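PDB 3SOZ: cytoplasmic Protein STM1381 from Salmonella enterica subsp. enterica serovar Typhimurium, which is of unknown function but probably adopts the class I glutamine amidotransferase type of fold. Local coordinates for residues A35-L38 with L39-R43; I79-N82 with T83-Q87; A164-V168 with I169-F173; Q228-W232 with E233-T237. All coordinates share one frame; numbering follows the deposited sequence.

Interaction 1: A35-L38 with L39-R43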
# COMPACT_ATOMS: atom_id res chain seq x y z
N ALA A 35 11.89 -23.01 -0.45
CA ALA A 35 13.33 -23.05 -0.61
C ALA A 35 13.88 -24.48 -0.73
O ALA A 35 15.03 -24.73 -0.41
CB ALA A 35 13.99 -22.28 0.52
N ASP A 36 13.06 -25.41 -1.23
CA ASP A 36 13.42 -26.85 -1.21
C ASP A 36 14.85 -27.09 -1.62
O ASP A 36 15.58 -27.80 -0.93
CB ASP A 36 12.47 -27.67 -2.08
CG ASP A 36 11.03 -27.54 -1.63
OD1 ASP A 36 10.51 -26.39 -1.63
OD2 ASP A 36 10.43 -28.58 -1.25
N TYR A 37 15.25 -26.48 -2.74
CA TYR A 37 16.62 -26.57 -3.19
C TYR A 37 17.57 -26.11 -2.09
O TYR A 37 18.40 -26.89 -1.63
CB TYR A 37 16.86 -25.79 -4.48
CG TYR A 37 18.23 -26.09 -5.05
CD1 TYR A 37 18.58 -27.39 -5.45
CD2 TYR A 37 19.19 -25.08 -5.15
CE1 TYR A 37 19.86 -27.67 -5.95
CE2 TYR A 37 20.46 -25.34 -5.65
CZ TYR A 37 20.79 -26.63 -6.04
OH TYR A 37 22.06 -26.87 -6.53
N LEU A 38 17.42 -24.86 -1.64
CA LEU A 38 18.24 -24.29 -0.57
C LEU A 38 18.31 -25.11 0.73
O LEU A 38 19.33 -25.14 1.41
CB LEU A 38 17.75 -22.87 -0.26
CG LEU A 38 18.43 -22.19 0.91
CD1 LEU A 38 19.92 -22.05 0.61
CD2 LEU A 38 17.81 -20.85 1.24
N LEU A 39 17.22 -25.76 1.08
CA LEU A 39 17.22 -26.63 2.24
C LEU A 39 18.02 -27.91 1.99
O LEU A 39 18.89 -28.27 2.80
CB LEU A 39 15.81 -26.96 2.66
CG LEU A 39 15.27 -26.25 3.90
CD1 LEU A 39 15.69 -24.79 4.02
CD2 LEU A 39 13.78 -26.40 3.84
N SER A 40 17.76 -28.59 0.88
CA SER A 40 18.58 -29.74 0.49
C SER A 40 20.06 -29.36 0.48
O SER A 40 20.90 -30.20 0.77
CB SER A 40 18.16 -30.31 -0.87
OG SER A 40 18.88 -29.71 -1.94
N CYS A 41 20.36 -28.10 0.15
CA CYS A 41 21.73 -27.55 0.11
C CYS A 41 22.37 -27.30 1.48
O CYS A 41 23.58 -27.46 1.66
CB CYS A 41 21.73 -26.22 -0.64
SG CYS A 41 22.13 -26.32 -2.37
N LEU A 42 21.55 -26.86 2.42
CA LEU A 42 21.98 -26.55 3.77
C LEU A 42 22.29 -27.83 4.52
O LEU A 42 23.34 -27.93 5.15
CB LEU A 42 20.91 -25.73 4.48
CG LEU A 42 21.31 -24.26 4.50
CD1 LEU A 42 22.15 -23.94 3.30
CD2 LEU A 42 20.12 -23.33 4.62
N ARG A 43 21.38 -28.80 4.43
CA ARG A 43 21.67 -30.18 4.81
C ARG A 43 22.68 -30.67 3.80
O ARG A 43 22.80 -30.08 2.72
CB ARG A 43 20.41 -31.05 4.73
CG ARG A 43 19.22 -30.55 5.57
CD ARG A 43 18.01 -31.47 5.41
NE ARG A 43 16.77 -30.72 5.17
CZ ARG A 43 15.73 -30.64 6.01
NH1 ARG A 43 15.74 -31.25 7.20
NH2 ARG A 43 14.67 -29.93 5.66

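Interaction 2: I79-N82 with T83-Q87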
# COMPACT_ATOMS: atom_id res chain seq x y z
N ILE A 79 8.86 -14.02 4.35
CA ILE A 79 7.66 -14.10 5.14
C ILE A 79 7.40 -12.77 5.78
O ILE A 79 8.23 -12.28 6.50
CB ILE A 79 7.87 -15.05 6.27
CG1 ILE A 79 8.29 -16.42 5.77
CG2 ILE A 79 6.59 -15.16 7.10
CD1 ILE A 79 7.13 -17.18 5.16
N GLY A 80 6.25 -12.20 5.55
CA GLY A 80 5.91 -10.90 6.17
C GLY A 80 5.74 -10.87 7.68
O GLY A 80 5.39 -11.87 8.31
N SER A 81 5.96 -9.69 8.25
CA SER A 81 5.73 -9.46 9.66
C SER A 81 4.33 -9.78 10.17
O SER A 81 4.16 -10.19 11.35
CB SER A 81 6.10 -8.04 10.03
OG SER A 81 5.13 -7.11 9.61
N ASN A 82 3.32 -9.62 9.30
CA ASN A 82 1.94 -9.94 9.65
C ASN A 82 1.79 -11.39 10.07
O ASN A 82 1.03 -11.70 10.99
CB ASN A 82 0.99 -9.66 8.47
CG ASN A 82 0.69 -8.16 8.26
OD1 ASN A 82 0.90 -7.33 9.16
ND2 ASN A 82 0.20 -7.82 7.07
N THR A 83 2.48 -12.28 9.38
CA THR A 83 2.44 -13.65 9.76
C THR A 83 2.92 -13.89 11.18
O THR A 83 2.35 -14.75 11.86
CB THR A 83 3.25 -14.49 8.78
OG1 THR A 83 2.59 -14.44 7.53
CG2 THR A 83 3.32 -15.97 9.21
N PHE A 84 3.95 -13.18 11.64
CA PHE A 84 4.44 -13.36 13.03
C PHE A 84 3.53 -12.70 14.04
O PHE A 84 3.15 -13.34 14.98
CB PHE A 84 5.87 -12.84 13.21
CG PHE A 84 6.89 -13.67 12.52
CD1 PHE A 84 7.39 -14.83 13.11
CD2 PHE A 84 7.34 -13.31 11.26
CE1 PHE A 84 8.33 -15.60 12.46
CE2 PHE A 84 8.27 -14.07 10.62
CZ PHE A 84 8.76 -15.23 11.20
N LEU A 85 3.20 -11.43 13.84
CA LEU A 85 2.36 -10.67 14.77
C LEU A 85 0.91 -11.13 14.85
O LEU A 85 0.30 -11.07 15.92
CB LEU A 85 2.39 -9.19 14.40
CG LEU A 85 3.77 -8.57 14.53
CD1 LEU A 85 3.80 -7.20 13.89
CD2 LEU A 85 4.16 -8.51 16.00
N LEU A 86 0.34 -11.58 13.73
CA LEU A 86 -1.09 -11.93 13.70
C LEU A 86 -1.31 -13.44 13.53
O LEU A 86 -1.84 -13.89 12.50
CB LEU A 86 -1.81 -11.14 12.62
CG LEU A 86 -1.59 -9.63 12.82
CD1 LEU A 86 -2.08 -8.85 11.61
CD2 LEU A 86 -2.26 -9.11 14.07
N GLN A 87 -0.90 -14.21 14.54
CA GLN A 87 -1.05 -15.66 14.53
C GLN A 87 -2.54 -15.96 14.68
O GLN A 87 -3.33 -15.05 15.01
CB GLN A 87 -0.24 -16.28 15.66
CG GLN A 87 1.28 -16.17 15.49
CD GLN A 87 2.05 -16.47 16.78
OE1 GLN A 87 2.90 -15.69 17.19
NE2 GLN A 87 1.78 -17.61 17.40

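Interaction 3: A164-V168 with I169-F173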
# COMPACT_ATOMS: atom_id res chain seq x y z
N ALA A 164 35.32 -4.15 -1.16
CA ALA A 164 36.74 -4.24 -0.75
C ALA A 164 36.93 -5.10 0.53
O ALA A 164 37.89 -5.88 0.61
CB ALA A 164 37.36 -2.82 -0.58
N VAL A 165 36.03 -4.98 1.52
CA VAL A 165 36.08 -5.80 2.74
C VAL A 165 36.37 -7.29 2.45
O VAL A 165 35.66 -7.94 1.70
CB VAL A 165 34.80 -5.66 3.59
CG1 VAL A 165 34.90 -6.50 4.85
CG2 VAL A 165 34.56 -4.20 3.95
N GLU A 166 37.46 -7.79 3.04
CA GLU A 166 37.84 -9.21 2.92
C GLU A 166 36.96 -10.04 3.85
O GLU A 166 36.72 -9.63 4.99
CB GLU A 166 39.32 -9.39 3.29
CG GLU A 166 40.32 -9.32 2.11
CD GLU A 166 41.77 -9.09 2.58
OE1 GLU A 166 42.07 -7.96 3.06
OE2 GLU A 166 42.61 -10.03 2.47
N HIS A 167 36.50 -11.20 3.39
CA HIS A 167 35.58 -12.02 4.19
C HIS A 167 35.48 -13.46 3.70
O HIS A 167 35.60 -13.76 2.51
CB HIS A 167 34.18 -11.39 4.25
CG HIS A 167 33.33 -11.87 5.39
ND1 HIS A 167 32.77 -13.13 5.43
CD2 HIS A 167 32.90 -11.24 6.51
CE1 HIS A 167 32.07 -13.27 6.55
NE2 HIS A 167 32.13 -12.13 7.22
N VAL A 168 35.23 -14.34 4.66
CA VAL A 168 35.16 -15.75 4.42
C VAL A 168 34.08 -16.09 3.40
O VAL A 168 34.29 -16.96 2.55
CB VAL A 168 34.91 -16.50 5.74
CG1 VAL A 168 35.60 -17.85 5.70
CG2 VAL A 168 35.42 -15.68 6.93
N ILE A 169 32.93 -15.42 3.47
CA ILE A 169 31.79 -15.72 2.59
C ILE A 169 32.15 -15.41 1.15
O ILE A 169 31.74 -16.12 0.22
CB ILE A 169 30.52 -14.91 2.99
CG1 ILE A 169 30.06 -15.31 4.39
CG2 ILE A 169 29.39 -15.12 2.00
CD1 ILE A 169 29.33 -14.20 5.13
N THR A 170 32.97 -14.38 1.00
CA THR A 170 33.19 -13.65 -0.24
C THR A 170 34.48 -14.03 -0.98
O THR A 170 34.69 -13.63 -2.13
CB THR A 170 33.19 -12.13 0.08
OG1 THR A 170 32.39 -11.44 -0.87
CG2 THR A 170 34.61 -11.54 0.13
N GLN A 171 35.37 -14.80 -0.33
CA GLN A 171 36.67 -15.13 -0.97
C GLN A 171 36.48 -15.93 -2.26
O GLN A 171 36.84 -15.43 -3.34
CB GLN A 171 37.69 -15.81 -0.01
CG GLN A 171 38.38 -14.91 1.08
CD GLN A 171 38.59 -13.38 0.72
OE1 GLN A 171 39.39 -12.69 1.37
NE2 GLN A 171 37.84 -12.88 -0.27
N PRO A 172 35.85 -17.11 -2.16
CA PRO A 172 35.84 -18.14 -3.22
C PRO A 172 35.34 -17.72 -4.62
O PRO A 172 35.42 -18.53 -5.56
CB PRO A 172 34.93 -19.24 -2.62
CG PRO A 172 34.92 -18.96 -1.13
CD PRO A 172 34.95 -17.49 -1.04
N PHE A 173 34.82 -16.48 -4.76
CA PHE A 173 34.31 -15.97 -6.05
C PHE A 173 34.51 -14.47 -6.14
O PHE A 173 34.70 -13.79 -5.10
CB PHE A 173 32.81 -16.29 -6.20
CG PHE A 173 31.95 -15.67 -5.13
CD1 PHE A 173 31.61 -14.31 -5.17
CD2 PHE A 173 31.49 -16.44 -4.06
CE1 PHE A 173 30.85 -13.73 -4.18
CE2 PHE A 173 30.72 -15.86 -3.07
CZ PHE A 173 30.40 -14.51 -3.13

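Interaction 4: Q228-W232 with E233-T237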
# COMPACT_ATOMS: atom_id res chain seq x y z
N GLN A 228 20.34 -19.04 -13.24
CA GLN A 228 21.79 -18.85 -13.17
C GLN A 228 22.30 -18.80 -11.73
O GLN A 228 23.47 -19.05 -11.49
CB GLN A 228 22.22 -17.53 -13.85
CG GLN A 228 22.15 -17.50 -15.35
CD GLN A 228 20.71 -17.57 -15.87
OE1 GLN A 228 19.83 -16.78 -15.47
NE2 GLN A 228 20.46 -18.52 -16.76
N PHE A 229 21.45 -18.39 -10.80
CA PHE A 229 21.86 -18.20 -9.41
C PHE A 229 21.83 -19.56 -8.73
O PHE A 229 22.78 -19.91 -8.06
CB PHE A 229 20.97 -17.17 -8.71
CG PHE A 229 21.32 -16.92 -7.25
CD1 PHE A 229 22.63 -16.68 -6.84
CD2 PHE A 229 20.31 -16.91 -6.27
CE1 PHE A 229 22.94 -16.44 -5.47
CE2 PHE A 229 20.61 -16.66 -4.89
CZ PHE A 229 21.92 -16.43 -4.50
N LEU A 230 20.77 -20.33 -8.95
CA LEU A 230 20.61 -21.66 -8.35
C LEU A 230 21.55 -22.71 -8.95
O LEU A 230 21.81 -23.75 -8.32
CB LEU A 230 19.15 -22.20 -8.49
CG LEU A 230 17.91 -21.43 -8.00
CD1 LEU A 230 16.63 -22.22 -8.33
CD2 LEU A 230 17.95 -21.10 -6.51
N GLN A 231 22.01 -22.49 -10.17
CA GLN A 231 22.92 -23.46 -10.77
C GLN A 231 24.37 -23.04 -10.63
O GLN A 231 25.25 -23.78 -11.01
CB GLN A 231 22.58 -23.68 -12.22
CG GLN A 231 21.19 -24.21 -12.49
CD GLN A 231 20.78 -23.88 -13.94
OE1 GLN A 231 19.72 -24.28 -14.37
NE2 GLN A 231 21.63 -23.16 -14.67
N TRP A 232 24.60 -21.85 -10.07
CA TRP A 232 25.93 -21.37 -9.69
C TRP A 232 26.78 -22.45 -9.02
O TRP A 232 26.23 -23.33 -8.35
CB TRP A 232 25.75 -20.26 -8.69
CG TRP A 232 26.86 -19.33 -8.59
CD1 TRP A 232 27.85 -19.12 -9.50
CD2 TRP A 232 27.07 -18.40 -7.53
NE1 TRP A 232 28.69 -18.12 -9.06
CE2 TRP A 232 28.24 -17.66 -7.85
CE3 TRP A 232 26.39 -18.10 -6.33
CZ2 TRP A 232 28.74 -16.63 -7.02
CZ3 TRP A 232 26.90 -17.06 -5.50
CH2 TRP A 232 28.05 -16.35 -5.85
N GLU A 233 28.10 -22.40 -9.19
CA GLU A 233 28.95 -23.40 -8.54
C GLU A 233 28.99 -23.08 -7.04
O GLU A 233 28.88 -23.97 -6.19
CB GLU A 233 30.35 -23.44 -9.14
CG GLU A 233 31.12 -24.76 -8.81
CD GLU A 233 32.59 -24.51 -8.36
OE1 GLU A 233 33.10 -25.30 -7.50
OE2 GLU A 233 33.22 -23.53 -8.86
N HIS A 234 29.09 -21.79 -6.76
CA HIS A 234 29.27 -21.27 -5.41
C HIS A 234 27.98 -21.16 -4.58
O HIS A 234 28.02 -20.71 -3.43
CB HIS A 234 30.01 -19.94 -5.48
CG HIS A 234 31.37 -20.04 -6.13
ND1 HIS A 234 32.42 -20.73 -5.56
CD2 HIS A 234 31.83 -19.55 -7.31
CE1 HIS A 234 33.47 -20.65 -6.36
NE2 HIS A 234 33.14 -19.94 -7.42
N TYR A 235 26.86 -21.61 -5.14
CA TYR A 235 25.56 -21.42 -4.52
C TYR A 235 25.48 -22.03 -3.12
O TYR A 235 25.31 -21.30 -2.16
CB TYR A 235 24.42 -21.90 -5.45
CG TYR A 235 23.00 -21.69 -4.91
CD1 TYR A 235 22.41 -20.43 -4.89
CD2 TYR A 235 22.26 -22.77 -4.41
CE1 TYR A 235 21.12 -20.24 -4.39
CE2 TYR A 235 20.97 -22.59 -3.89
CZ TYR A 235 20.40 -21.33 -3.89
OH TYR A 235 19.13 -21.16 -3.39
N ALA A 236 25.63 -23.35 -3.02
CA ALA A 236 25.52 -24.07 -1.73
C ALA A 236 26.50 -23.55 -0.64
O ALA A 236 26.11 -23.11 0.44
CB ALA A 236 25.66 -25.56 -1.93
N THR A 237 27.78 -23.57 -0.97
CA THR A 237 28.81 -23.06 -0.09
C THR A 237 28.50 -21.63 0.33
O THR A 237 28.79 -21.21 1.46
CB THR A 237 30.19 -23.14 -0.79
OG1 THR A 237 30.50 -24.51 -1.07
CG2 THR A 237 31.29 -22.53 0.08

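Interaction 1: A35-L38 with L39-R43
Cys-41 sets its sulfur over one face of the Tyr-37 ring, one helical turn further on. SG lies 4.1 Å from the ring centroid and 24° off the ring normal, displaced toward the rim on the CE2 and CZ side, a sulfur-aromatic contact. CG of Tyr-37 stands anti to the backbone N (chi1 -170°), which puts the ring beside its own carbonyl carbon, on the side where Cys-41 comes round. The buried side of the helix is apolar: Leu-38 CD1 meets Leu-42 CD1 at 4.0 Å, the two side chains crossing at a slant. The more exposed side carries Asp-36, Ser-40 and Tyr-37. Here Ser-40 OG donates to Tyr-37 O (2.9 Å), approaching in the carbonyl plane on a lone pair, while Cys-41 N reaches the same oxygen as the regular helical donor, also at 2.9 Å. Two donors thus share Tyr-37 O, and the first of these bonds ties the serine hydroxyl back to the backbone. Ala-35 occupies the N-cap position, and its O receives Leu-39 N. Leu-38, Cys-41 and Leu-42 pack on helix 235-246, whereas Leu-39 lies against Phe-8 of strand 5-10 and Tyr-51 of strand 48-53, the parallel strands whose beta-alpha-beta crossover carries helix 36-42.

Interaction 2: I79-N82 with T83-Q87
Ile-79 meets both Thr-83 and Phe-84 through its CG2 branch. This methyl lies 3.8 Å from Thr-83 CB and 4.0 Å from Phe-84 CE2, reaching the phenyl ring at a slant. With CG1 anti to the carbonyl carbon (chi1 -57°), the ethyl arm swings aside and CG2 does the touching. Gly-80 comes next. Its carbonyl oxygen takes a weak hydrogen bond from Thr-83 N (3.1 Å) and also lies near CD2 of Phe-84. At Ser-81 the carbonyl oxygen accepts an almost straight bond from Leu-85 N (2.9 Å, 176° at the hydrogen) and a weak one from Phe-84 N; it also sits near the plane of the Phe-84 ring, at its edge. The Ser-81 hydroxyl turns elsewhere, to Ala-130 O. Asn-82 closes the segment, and its O accepts the N-H of Leu-86 at 2.8 Å. The side chains of Asn-82 and Leu-86 run alongside each other in the same direction, with OD1 of Asn-82 4.1 Å from CD1 of Leu-86, and OD1 is held by Arg-151 of the second subunit. This short helix 81-85 follows strand 73-77; Phe-84 packs on Val-57 of helix 56-59 and on Leu-101 and Ile-104 of helix 100-109, while Leu-85 and Leu-86 pack on Glu-153 of the second subunit.

Interaction 3: A164-V168 with I169-F173
The imidazole ND1 of His-167 accepts the backbone N-H of Ile-169 at 3.0 Å. The bond is nearly straight (176° at the hydrogen) and lies within the ring plane, so it fixes the rotation of the imidazole. This ring-to-backbone bond sits in a beta-turn, closed by Thr-170 N donating to His-167 O (3.1 Å) from well above the carbonyl plane. The turn belongs to the loop that connects the antiparallel strands 157-162 and 175-187. CG of His-167 stands anti to the backbone N (chi1 -160°), which brings the ring level with the side chain of Ile-169; the two run alongside each other, and CE1 is 3.6 Å from Ile-169 CG1. Both residues lean on Leu-194 of strand 192-197 and on Thr-245 of helix 235-246, so this is the covered side of the turn. Thr-170 CG2 packs near His-167 CB at 4.1 Å. The more exposed side carries Gln-171, whose chain bends at CG and folds back over His-167 O. Its amide plane is turned 46° from the Glu-166 carboxylate, and the contact runs to the aliphatic part of the glutamate and not to its carboxylate, OE1 of Gln-171 lying 3.6 Å from CG of Glu-166.

Interaction 4: Q228-W232 with E233-T237
Tyr-235 turns the edge of its ring onto the face of Phe-229 in a T-shaped pair, the planes at 89° and the centroids 5.1 Å apart. CE1 of the tyrosine comes down on the phenyl face, 3.7 Å from CE2 of Phe-229 and off toward the rim. Both rings extend with CG anti to the backbone N (chi1 180° for Phe-229). In Leu-230 CG is instead anti to the carbonyl carbon, and the side chain runs alongside the tyrosine: Leu-230 CA stands over the centre of the Tyr-235 face, 4.1 Å from the centroid, as a CH-pi contact, while CD2 reaches CZ at 3.6 Å. At the turn, Trp-232 is also anti to N (chi1 -157°), whereas His-234 CG is anti to its carbonyl carbon. His-234 CB lies over the six-membered indole ring, 3.8 Å from its centroid, and the imidazole directs its edge at the indole face in an offset T-shaped stack, imidazole and five-membered ring centroids 5.3 Å apart. These contacts line the link from helix 227-230 into helix 235-246. Phe-229 and Trp-232 rest on Pro-177 of strand 175-187, whereas Tyr-235, its hydroxyl bonded to Cys-220 O, packs against Leu-38 and Cys-41 of helix 36-42.

Overall arrangement
Interaction 4 joins the two contacts nearest to it. Its centre is about 12 Å from that of interaction 1, and the rings of Tyr-37 and Tyr-235 meet with planes about 20° apart, while Cys-41 SG touches Ala-236 CB. On another side it meets interaction 3, whose centre is about 16 Å away: Phe-173 packs on Trp-232 and His-234. Helix 235-246, which begins in interaction 4, also covers parts of interactions 1 and 3. Interaction 2 stands apart, with centres about 30 Å from interaction 4 and 34 Å from interaction 3, across the chain's centre from both, and faces the second subunit. None of the four contacts can be tied to a known active site.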